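Local coordinates for protein Atp-dependent DNA ligase (Psychromonas sp., PDB 4D05) that probably seals nicks in DNA at the expense of ATP through an enzyme-adenylate intermediate, using a minimized DNA-binding surface, at residues Val23-Asp28 / Ile68-Phe73; Ile233-Thr238 / Asn244-Ala249; Ala32-His37 / Trp52-Phe57. One frame throughout, in Å; residues are numbered along the deposited sequence.

From the N terminus, the chain enters contact 1 on strand 21-26, where Lys26 carries the adenylate. It then turns into strand 30-34 and the first half of contact 3. Contact 3 closes a short loop when helix 51-54 and the turn after it fold back on that strand's end. Strand 62-67 follows, and the loop behind it closes contact 1, so the whole of contact 3 falls within the larger loop of contact 1. Both belong to the nucleotide-binding ligase domain, their centres about 20 Å apart. Contact 2 comes much later, in the OB domain, where it closes the connection between strands 232-237 and 250-256.

Contact 1 (Val23-Asp28 / Ile68-Phe73); sequences VSEKLD and IARQQF. With AMP (adenosine monophosphate), chain H; SO4 (sulfate ion), chain C.
Glu25 and Arg70 make the tight end of this contact, a salt bridge. Arg70 grips the carboxylate side-on, one nitrogen to each oxygen: NE reaches Glu25 OE2 at 2.8 Å on its syn side, and NH2 reaches Glu25 OE1 at 2.9 Å, nearly straight at 170° but from above the carboxylate plane. The two flat groups are therefore twisted, about 50° apart, rather than coplanar. Glu25 gets there by holding CG anti to its backbone N (chi1 -175°) and running on extended, and the two bonds probably fix the carboxylate's rotation.

The other end is looser. Asp28 OD2 rests 3.5 Å from Phe73 CB, with carboxylate and ring nearly parallel, but this is mere van der Waals touch. A water fills in here, 2.7 Å from Asp28 O and 2.8 Å from Ala69 O, and hydrogen-bonded to Gln72 N as well. It thus ties the strand's exit to the type II turn of 69-72. A sulfate, probably from the crystallisation liquor, takes the amide of Phe73 at the start of the helix.

Lys26, Leu27 and Asp28 begin the K-x-D-G signature of nucleotidyltransferases, which runs on from Glu25 into the loose end. Lys26 NZ is covalently bound to the AMP phosphorus at 1.9 Å, the enzyme-adenylate state, while Leu27 N donates to N7 of the adenine at 3.0 Å.

Strand 21-26 pairs with strand 154-159 through Ser24 and Lys26, Glu25 also leans on Val147 of helix 137-149, and Arg70 NH1 bonds Gly150 O just past that helix, while Phe73 opens helix 73-80.

Contact 2 (Ile233-Thr238 / Asn244-Ala249); sequences ITYRFT and NIPRFA
Pro246 wedges between Tyr235 and Phe237, two aromatic residues on the same strand of an OB-fold barrel. Its CG lies 3.6 Å from Tyr235 CE2, and its CB packs 3.8 Å from Phe237 CG, so one pyrrolidine ring serves both. Ala249 adds its methyl from farther off, 4.4 Å between its CB and Tyr235 CD2. Both aromatic rings are placed by chi1 values near +65°, which set CG between the backbone N and the carbonyl carbon. The tyrosine's hydroxyl looks beyond this cluster and bonds to Asn206.

Strand 232-237 and strand 250-256 are antiparallel neighbours, and the loop between them doubles back here. Just before the second strand begins, Ala249 CA makes a short CA-H...O contact of 3.1 Å with Arg236 O. One step outward, Thr238 N donates to Arg247 O at 3.0 Å, the one backbone hydrogen bond linking the two segments.

Toward the polar edge, Thr238 CG2 meets the edge of the Phe248 ring, in its plane, while Arg247 CG covers one face of that ring. Farther along, bent at chi3, the arginine brings its guanidinium to the Thr238 carbonyl, NE 3.2 Å and NH2 3.1 Å from Thr238 O.

Contact 3 (Ala32-His37 / Trp52-Phe57); sequences AYWNGH and WFIASF
Trp34 throws its indole out from the strand end with chi1 at 171°, CG opposite the backbone N, and Phe57 turns its ring back to meet it with chi1 at -72°. The pair is T-shaped: the edge of Phe57 points at the face of the tryptophan's six-membered ring, centroids 5.1 Å apart and planes at 75°. The beta carbon joins in, Phe57 CB lying 3.6 Å from Trp34 CZ2. Ile54 comes up beside Phe57, its CB 3.8 Å from Trp34 CZ3, and its CA sits over the centre of the Phe57 ring; a type I turn from Ile54 to Phe57, with Phe57 N bonded to Ile54 O, brings those two together.

Strands 30-34 and 39-40 form a beta hairpin at the edge of a sheet in the ligase's nucleotide-binding domain, and helix 51-54 with its following turn packs against the hairpin's tip. Within the tip, Asn35 OD1 accepts from His37 N at 3.0 Å, an Asx turn. That bend lays Gly36 C on the indole face opposite Phe57, 3.2 Å above the plane, sandwiching the tryptophan. The indole NE1 donates to Pro58 O, just beyond the turn, and Ile54 CD1 reaches to 3.7 Å from His37 O.

Contact 1 (Val23-Asp28 / Ile68-Phe73)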
loop_
_atom_site.group_PDB
_atom_site.type_symbol
_atom_site.label_atom_id
_atom_site.label_comp_id
_atom_site.label_asym_id
_atom_site.label_seq_id
_atom_site.Cartn_x
_atom_site.Cartn_y
_atom_site.Cartn_z
ATOM N N VAL A 23 2.962 -12.735 6.452
ATOM C CA VAL A 23 1.889 -11.779 6.217
ATOM C C VAL A 23 1.885 -10.755 7.333
ATOM O O VAL A 23 1.931 -11.101 8.505
ATOM C CB VAL A 23 0.522 -12.501 6.153
ATOM C CG1 VAL A 23 -0.582 -11.523 5.852
ATOM C CG2 VAL A 23 0.596 -13.611 5.145
ATOM N N SER A 24 1.806 -9.478 6.944
ATOM C CA SER A 24 1.820 -8.387 7.889
ATOM C C SER A 24 0.802 -7.342 7.449
ATOM O O SER A 24 0.336 -7.344 6.318
ATOM C CB SER A 24 3.236 -7.757 7.932
ATOM O OG SER A 24 3.583 -7.241 6.660
ATOM N N GLU A 25 0.446 -6.461 8.364
ATOM C CA GLU A 25 -0.471 -5.350 8.042
ATOM C C GLU A 25 0.248 -4.267 7.248
ATOM O O GLU A 25 1.326 -3.785 7.627
ATOM C CB GLU A 25 -1.041 -4.755 9.330
ATOM C CG GLU A 25 -2.094 -3.662 9.057
ATOM C CD GLU A 25 -2.808 -3.166 10.288
ATOM O OE1 GLU A 25 -2.837 -3.912 11.290
ATOM O OE2 GLU A 25 -3.352 -2.022 10.253
ATOM N N LYS A 26 -0.348 -3.878 6.133
ATOM C CA LYS A 26 0.142 -2.756 5.338
ATOM C C LYS A 26 -0.181 -1.467 6.114
ATOM O O LYS A 26 -1.338 -1.169 6.359
ATOM C CB LYS A 26 -0.592 -2.765 3.998
ATOM C CG LYS A 26 -0.101 -1.778 2.950
ATOM C CD LYS A 26 -0.941 -1.999 1.685
ATOM C CE LYS A 26 -0.317 -1.280 0.465
ATOM N NZ LYS A 26 -0.515 0.149 0.726
ATOM N N LEU A 27 0.848 -0.717 6.505
ATOM C CA LEU A 27 0.624 0.473 7.333
ATOM C C LEU A 27 0.679 1.730 6.464
ATOM O O LEU A 27 1.521 1.852 5.589
ATOM C CB LEU A 27 1.701 0.593 8.420
ATOM C CG LEU A 27 1.833 -0.583 9.365
ATOM C CD1 LEU A 27 2.831 -0.266 10.494
ATOM C CD2 LEU A 27 0.474 -0.974 9.932
ATOM N N ASP A 28 -0.249 2.647 6.718
ATOM C CA ASP A 28 -0.321 3.904 5.973
ATOM C C ASP A 28 0.452 4.955 6.770
ATOM O O ASP A 28 -0.117 5.735 7.539
ATOM C CB ASP A 28 -1.773 4.330 5.832
ATOM C CG ASP A 28 -1.966 5.464 4.829
ATOM O OD1 ASP A 28 -1.113 5.732 3.963
ATOM O OD2 ASP A 28 -3.049 6.051 4.876
ATOM N N ILE A 68 1.805 6.275 13.551
ATOM C CA ILE A 68 1.225 6.495 14.866
ATOM C C ILE A 68 0.152 5.484 15.181
ATOM O O ILE A 68 0.195 4.821 16.229
ATOM C CB ILE A 68 0.654 7.912 14.970
ATOM C CG1 ILE A 68 1.795 8.932 14.856
ATOM C CG2 ILE A 68 -0.104 8.125 16.284
ATOM C CD1 ILE A 68 1.349 10.362 14.663
ATOM N N ALA A 69 -0.817 5.395 14.292
ATOM C CA ALA A 69 -1.953 4.461 14.453
ATOM C C ALA A 69 -2.690 4.374 13.135
ATOM O O ALA A 69 -2.435 5.155 12.237
ATOM C CB ALA A 69 -2.884 5.015 15.517
ATOM N N ARG A 70 -3.641 3.446 13.017
ATOM C CA ARG A 70 -4.468 3.430 11.853
ATOM C C ARG A 70 -5.176 4.788 11.758
ATOM O O ARG A 70 -5.532 5.399 12.769
ATOM C CB ARG A 70 -5.518 2.323 11.977
ATOM C CG ARG A 70 -4.935 0.942 11.967
ATOM C CD ARG A 70 -5.996 -0.138 12.229
ATOM N NE ARG A 70 -5.487 -1.484 11.996
ATOM C CZ ARG A 70 -6.166 -2.584 12.304
ATOM N NH1 ARG A 70 -7.383 -2.493 12.833
ATOM N NH2 ARG A 70 -5.630 -3.778 12.103
ATOM N N GLN A 71 -5.377 5.220 10.523
ATOM C CA GLN A 71 -6.113 6.449 10.205
ATOM C C GLN A 71 -5.512 7.668 10.853
ATOM O O GLN A 71 -6.237 8.559 11.294
ATOM C CB GLN A 71 -7.597 6.320 10.580
ATOM C CG GLN A 71 -8.337 5.222 9.876
ATOM C CD GLN A 71 -8.383 5.390 8.378
ATOM O OE1 GLN A 71 -8.732 6.453 7.871
ATOM N NE2 GLN A 71 -8.040 4.337 7.656
ATOM N N GLN A 72 -4.175 7.699 10.923
ATOM C CA GLN A 72 -3.451 8.908 11.358
ATOM C C GLN A 72 -2.345 9.265 10.392
ATOM O O GLN A 72 -1.262 9.752 10.788
ATOM C CB GLN A 72 -2.881 8.742 12.756
ATOM C CG GLN A 72 -3.943 8.679 13.824
ATOM C CD GLN A 72 -4.580 10.000 14.035
ATOM O OE1 GLN A 72 -5.798 10.148 13.954
ATOM N NE2 GLN A 72 -3.771 10.988 14.313
ATOM N N PHE A 73 -2.615 9.043 9.115
ATOM C CA PHE A 73 -1.610 9.362 8.123
ATOM C C PHE A 73 -1.276 10.857 8.049
ATOM O O PHE A 73 -0.096 11.230 8.042
ATOM C CB PHE A 73 -1.983 8.874 6.715
ATOM C CG PHE A 73 -1.042 9.354 5.696
ATOM C CD1 PHE A 73 0.198 8.760 5.536
ATOM C CD2 PHE A 73 -1.326 10.495 4.963
ATOM C CE1 PHE A 73 1.122 9.252 4.615
ATOM C CE2 PHE A 73 -0.412 10.988 4.060
ATOM C CZ PHE A 73 0.813 10.376 3.887
HETATM P P AMP H . 0.727 1.018 -0.494
HETATM O O1P AMP H . 0.379 0.700 -1.921
HETATM O O2P AMP H . 0.627 2.399 0.127
HETATM O "O5'" AMP H . 2.147 0.365 -0.221
HETATM C "C5'" AMP H . 2.566 0.439 1.122
HETATM C "C4'" AMP H . 3.989 0.907 1.098
HETATM O "O4'" AMP H . 4.526 0.966 2.401
HETATM C "C3'" AMP H . 4.768 -0.090 0.309
HETATM O "O3'" AMP H . 5.613 0.708 -0.535
HETATM C "C2'" AMP H . 5.554 -0.849 1.338
HETATM O "O2'" AMP H . 6.795 -0.984 0.641
HETATM C "C1'" AMP H . 5.501 -0.027 2.660
HETATM N N9 AMP H . 4.895 -0.823 3.782
HETATM C C8 AMP H . 3.891 -0.514 4.650
HETATM N N7 AMP H . 3.602 -1.529 5.503
HETATM C C5 AMP H . 4.497 -2.497 5.202
HETATM C C6 AMP H . 4.736 -3.864 5.670
HETATM N N6 AMP H . 3.996 -4.361 6.673
HETATM N N1 AMP H . 5.739 -4.529 5.086
HETATM C C2 AMP H . 6.446 -4.056 4.051
HETATM N N3 AMP H . 6.283 -2.841 3.556
HETATM C C4 AMP H . 5.330 -2.036 4.085
HETATM S S SO4 C . -5.842 9.740 7.438
HETATM O O1 SO4 C . -7.230 9.816 7.984
HETATM O O2 SO4 C . -5.194 8.470 7.866
HETATM O O3 SO4 C . -5.985 9.782 5.972
HETATM O O4 SO4 C . -5.125 10.968 7.846
HETATM O O HOH W 1 -1.727 6.112 9.692
#

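Contact 2 (Ile233-Thr238 / Asn244-Ala249)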
loop_
_atom_site.group_PDB
_atom_site.type_symbol
_atom_site.label_atom_id
_atom_site.label_comp_id
_atom_site.label_asym_id
_atom_site.label_seq_id
_atom_site.Cartn_x
_atom_site.Cartn_y
_atom_site.Cartn_z
ATOM N N ILE A 233 -12.461 9.785 -15.371
ATOM C CA ILE A 233 -13.134 9.192 -14.238
ATOM C C ILE A 233 -12.185 8.242 -13.552
ATOM O O ILE A 233 -11.195 7.815 -14.151
ATOM C CB ILE A 233 -14.460 8.480 -14.645
ATOM C CG1 ILE A 233 -14.236 7.294 -15.607
ATOM C CG2 ILE A 233 -15.390 9.525 -15.274
ATOM C CD1 ILE A 233 -13.894 5.996 -14.937
ATOM N N THR A 234 -12.507 7.920 -12.295
ATOM C CA THR A 234 -11.791 6.897 -11.564
ATOM C C THR A 234 -12.662 5.656 -11.517
ATOM O O THR A 234 -13.871 5.744 -11.255
ATOM C CB THR A 234 -11.501 7.347 -10.138
ATOM O OG1 THR A 234 -10.555 8.423 -10.176
ATOM C CG2 THR A 234 -10.909 6.199 -9.326
ATOM N N TYR A 235 -12.038 4.513 -11.789
ATOM C CA TYR A 235 -12.706 3.231 -11.675
ATOM C C TYR A 235 -11.938 2.373 -10.684
ATOM O O TYR A 235 -10.771 2.637 -10.404
ATOM C CB TYR A 235 -12.830 2.540 -13.022
ATOM C CG TYR A 235 -11.525 2.172 -13.665
ATOM C CD1 TYR A 235 -10.833 3.092 -14.443
ATOM C CD2 TYR A 235 -11.001 0.907 -13.518
ATOM C CE1 TYR A 235 -9.614 2.759 -15.045
ATOM C CE2 TYR A 235 -9.798 0.555 -14.108
ATOM C CZ TYR A 235 -9.098 1.487 -14.861
ATOM O OH TYR A 235 -7.901 1.114 -15.464
ATOM N N ARG A 236 -12.630 1.363 -10.176
ATOM C CA ARG A 236 -12.108 0.468 -9.171
ATOM C C ARG A 236 -12.074 -0.921 -9.774
ATOM O O ARG A 236 -12.919 -1.262 -10.617
ATOM C CB ARG A 236 -13.031 0.541 -7.952
ATOM C CG ARG A 236 -12.640 -0.361 -6.815
ATOM C CD ARG A 236 -13.464 -0.056 -5.606
ATOM N NE ARG A 236 -13.305 1.330 -5.166
ATOM C CZ ARG A 236 -13.965 1.850 -4.131
ATOM N NH1 ARG A 236 -14.827 1.108 -3.418
ATOM N NH2 ARG A 236 -13.770 3.110 -3.790
ATOM N N PHE A 237 -11.062 -1.717 -9.415
ATOM C CA PHE A 237 -10.897 -3.027 -10.022
ATOM C C PHE A 237 -9.967 -3.877 -9.169
ATOM O O PHE A 237 -9.402 -3.398 -8.207
ATOM C CB PHE A 237 -10.316 -2.875 -11.435
ATOM C CG PHE A 237 -8.883 -2.413 -11.454
ATOM C CD1 PHE A 237 -8.568 -1.093 -11.251
ATOM C CD2 PHE A 237 -7.839 -3.316 -11.680
ATOM C CE1 PHE A 237 -7.246 -0.661 -11.271
ATOM C CE2 PHE A 237 -6.504 -2.878 -11.710
ATOM C CZ PHE A 237 -6.222 -1.542 -11.511
ATOM N N THR A 238 -9.774 -5.117 -9.551
ATOM C CA THR A 238 -8.693 -5.888 -8.921
ATOM C C THR A 238 -8.107 -6.891 -9.917
ATOM O O THR A 238 -8.781 -7.821 -10.345
ATOM C CB THR A 238 -9.151 -6.531 -7.600
ATOM O OG1 THR A 238 -8.020 -7.177 -7.007
ATOM C CG2 THR A 238 -10.252 -7.547 -7.819
ATOM N N ASN A 244 -5.894 -7.853 -21.014
ATOM C CA ASN A 244 -5.467 -6.780 -20.117
ATOM C C ASN A 244 -6.601 -5.846 -19.678
ATOM O O ASN A 244 -6.389 -4.642 -19.452
ATOM C CB ASN A 244 -4.361 -5.935 -20.747
ATOM C CG ASN A 244 -3.569 -5.166 -19.708
ATOM O OD1 ASN A 244 -3.517 -5.562 -18.542
ATOM N ND2 ASN A 244 -2.996 -4.037 -20.106
ATOM N N ILE A 245 -7.796 -6.399 -19.554
ATOM C CA ILE A 245 -8.928 -5.604 -19.110
ATOM C C ILE A 245 -8.980 -5.604 -17.574
ATOM O O ILE A 245 -8.888 -6.669 -16.947
ATOM C CB ILE A 245 -10.222 -6.144 -19.684
ATOM C CG1 ILE A 245 -10.164 -6.061 -21.214
ATOM C CG2 ILE A 245 -11.387 -5.357 -19.116
ATOM C CD1 ILE A 245 -11.263 -6.823 -21.963
ATOM N N PRO A 246 -9.129 -4.424 -16.948
ATOM C CA PRO A 246 -9.286 -4.444 -15.480
ATOM C C PRO A 246 -10.465 -5.311 -15.045
ATOM O O PRO A 246 -11.572 -5.224 -15.594
ATOM C CB PRO A 246 -9.534 -2.966 -15.125
ATOM C CG PRO A 246 -8.839 -2.205 -16.254
ATOM C CD PRO A 246 -9.106 -3.060 -17.484
ATOM N N ARG A 247 -10.210 -6.158 -14.056
ATOM C CA ARG A 247 -11.172 -7.150 -13.632
ATOM C C ARG A 247 -12.118 -6.597 -12.561
ATOM O O ARG A 247 -11.707 -5.875 -11.648
ATOM C CB ARG A 247 -10.399 -8.382 -13.118
ATOM C CG ARG A 247 -11.119 -9.705 -13.223
ATOM C CD ARG A 247 -10.162 -10.909 -12.898
ATOM N NE ARG A 247 -9.455 -10.647 -11.656
ATOM C CZ ARG A 247 -8.258 -11.117 -11.330
ATOM N NH1 ARG A 247 -7.573 -11.911 -12.164
ATOM N NH2 ARG A 247 -7.746 -10.776 -10.151
ATOM N N PHE A 248 -13.396 -6.930 -12.690
ATOM C CA PHE A 248 -14.441 -6.499 -11.749
ATOM C C PHE A 248 -14.482 -4.977 -11.648
ATOM O O PHE A 248 -14.621 -4.421 -10.569
ATOM C CB PHE A 248 -14.217 -7.145 -10.370
ATOM C CG PHE A 248 -14.021 -8.630 -10.446
ATOM C CD1 PHE A 248 -14.909 -9.419 -11.172
ATOM C CD2 PHE A 248 -12.952 -9.243 -9.806
ATOM C CE1 PHE A 248 -14.708 -10.774 -11.265
ATOM C CE2 PHE A 248 -12.760 -10.604 -9.896
ATOM C CZ PHE A 248 -13.637 -11.363 -10.616
ATOM N N ALA A 249 -14.369 -4.306 -12.792
ATOM C CA ALA A 249 -14.293 -2.857 -12.830
ATOM C C ALA A 249 -15.654 -2.204 -12.529
ATOM O O ALA A 249 -16.704 -2.680 -12.978
ATOM C CB ALA A 249 -13.803 -2.436 -14.176
#

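Contact 3 (Ala32-His37 / Trp52-Phe57)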
loop_
_atom_site.group_PDB
_atom_site.type_symbol
_atom_site.label_atom_id
_atom_site.label_comp_id
_atom_site.label_asym_id
_atom_site.label_seq_id
_atom_site.Cartn_x
_atom_site.Cartn_y
_atom_site.Cartn_z
ATOM N N ALA A 32 10.620 5.171 5.956
ATOM C CA ALA A 32 11.924 5.693 6.356
ATOM C C ALA A 32 12.953 4.570 6.295
ATOM O O ALA A 32 12.673 3.435 6.668
ATOM C CB ALA A 32 11.873 6.292 7.755
ATOM N N TYR A 33 14.146 4.920 5.830
ATOM C CA TYR A 33 15.284 4.038 5.810
ATOM C C TYR A 33 16.265 4.538 6.857
ATOM O O TYR A 33 16.715 5.689 6.822
ATOM C CB TYR A 33 15.920 4.082 4.429
ATOM C CG TYR A 33 17.226 3.352 4.298
ATOM C CD1 TYR A 33 17.259 2.010 4.130
ATOM C CD2 TYR A 33 18.424 4.027 4.287
ATOM C CE1 TYR A 33 18.479 1.328 3.972
ATOM C CE2 TYR A 33 19.627 3.372 4.136
ATOM C CZ TYR A 33 19.645 2.021 4.006
ATOM O OH TYR A 33 20.828 1.333 3.858
ATOM N N TRP A 34 16.564 3.662 7.804
ATOM C CA TRP A 34 17.590 3.927 8.817
ATOM C C TRP A 34 18.902 3.379 8.348
ATOM O O TRP A 34 19.057 2.181 8.132
ATOM C CB TRP A 34 17.192 3.284 10.136
ATOM C CG TRP A 34 18.230 3.277 11.211
ATOM C CD1 TRP A 34 18.976 2.214 11.593
ATOM C CD2 TRP A 34 18.618 4.366 12.063
ATOM N NE1 TRP A 34 19.804 2.555 12.632
ATOM C CE2 TRP A 34 19.604 3.871 12.945
ATOM C CE3 TRP A 34 18.226 5.694 12.177
ATOM C CZ2 TRP A 34 20.205 4.667 13.907
ATOM C CZ3 TRP A 34 18.814 6.476 13.134
ATOM C CH2 TRP A 34 19.796 5.965 13.988
ATOM N N ASN A 35 19.876 4.279 8.171
ATOM C CA ASN A 35 21.126 3.856 7.603
ATOM C C ASN A 35 22.175 3.510 8.649
ATOM O O ASN A 35 23.328 3.278 8.293
ATOM C CB ASN A 35 21.670 4.895 6.615
ATOM C CG ASN A 35 22.119 6.184 7.280
ATOM O OD1 ASN A 35 22.027 6.331 8.465
ATOM N ND2 ASN A 35 22.630 7.115 6.482
ATOM N N GLY A 36 21.777 3.513 9.921
ATOM C CA GLY A 36 22.680 3.296 11.031
ATOM C C GLY A 36 22.921 4.523 11.886
ATOM O O GLY A 36 23.368 4.409 13.015
ATOM N N HIS A 37 22.585 5.698 11.363
ATOM C CA HIS A 37 22.713 6.927 12.153
ATOM C C HIS A 37 21.661 8.006 11.879
ATOM O O HIS A 37 21.572 8.962 12.634
ATOM C CB HIS A 37 24.123 7.534 12.025
ATOM C CG HIS A 37 24.503 7.911 10.625
ATOM N ND1 HIS A 37 25.048 7.020 9.727
ATOM C CD2 HIS A 37 24.451 9.100 9.981
ATOM C CE1 HIS A 37 25.287 7.629 8.585
ATOM N NE2 HIS A 37 24.937 8.897 8.717
ATOM N N TRP A 52 16.628 12.134 20.889
ATOM C CA TRP A 52 16.030 11.190 21.834
ATOM C C TRP A 52 15.161 10.141 21.134
ATOM O O TRP A 52 14.898 9.060 21.694
ATOM C CB TRP A 52 15.211 11.934 22.917
ATOM C CG TRP A 52 14.322 13.026 22.370
ATOM C CD1 TRP A 52 14.620 14.357 22.305
ATOM C CD2 TRP A 52 13.010 12.880 21.791
ATOM N NE1 TRP A 52 13.590 15.040 21.743
ATOM C CE2 TRP A 52 12.582 14.165 21.431
ATOM C CE3 TRP A 52 12.149 11.800 21.587
ATOM C CZ2 TRP A 52 11.339 14.407 20.842
ATOM C CZ3 TRP A 52 10.893 12.051 21.003
ATOM C CH2 TRP A 52 10.510 13.338 20.652
ATOM N N PHE A 53 14.701 10.440 19.925
ATOM C CA PHE A 53 13.885 9.468 19.179
ATOM C C PHE A 53 14.755 8.317 18.655
ATOM O O PHE A 53 14.368 7.158 18.719
ATOM C CB PHE A 53 13.184 10.166 18.019
ATOM C CG PHE A 53 12.205 9.288 17.285
ATOM C CD1 PHE A 53 10.889 9.142 17.759
ATOM C CD2 PHE A 53 12.575 8.622 16.125
ATOM C CE1 PHE A 53 9.999 8.316 17.086
ATOM C CE2 PHE A 53 11.673 7.807 15.469
ATOM C CZ PHE A 53 10.393 7.658 15.955
ATOM N N ILE A 54 15.951 8.643 18.174
ATOM C CA ILE A 54 16.804 7.641 17.530
ATOM C C ILE A 54 17.950 7.150 18.427
ATOM O O ILE A 54 18.669 6.233 18.055
ATOM C CB ILE A 54 17.420 8.184 16.247
ATOM C CG1 ILE A 54 18.347 9.368 16.570
ATOM C CG2 ILE A 54 16.315 8.545 15.197
ATOM C CD1 ILE A 54 19.194 9.847 15.369
ATOM N N ALA A 55 18.128 7.766 19.595
ATOM C CA ALA A 55 19.315 7.518 20.412
ATOM C C ALA A 55 19.605 6.050 20.740
ATOM O O ALA A 55 20.773 5.647 20.808
ATOM C CB ALA A 55 19.234 8.309 21.697
ATOM N N SER A 56 18.545 5.274 20.962
ATOM C CA SER A 56 18.699 3.886 21.358
ATOM C C SER A 56 18.890 2.921 20.183
ATOM O O SER A 56 19.196 1.751 20.376
ATOM C CB SER A 56 17.447 3.458 22.114
ATOM O OG SER A 56 16.355 3.430 21.182
ATOM N N PHE A 57 18.638 3.392 18.970
ATOM C CA PHE A 57 18.567 2.501 17.811
ATOM C C PHE A 57 19.907 1.808 17.579
ATOM O O PHE A 57 20.976 2.409 17.769
ATOM C CB PHE A 57 18.207 3.271 16.522
ATOM C CG PHE A 57 16.766 3.742 16.434
ATOM C CD1 PHE A 57 15.883 3.662 17.514
ATOM C CD2 PHE A 57 16.318 4.262 15.244
ATOM C CE1 PHE A 57 14.569 4.126 17.386
ATOM C CE2 PHE A 57 15.037 4.738 15.086
ATOM C CZ PHE A 57 14.134 4.666 16.163
#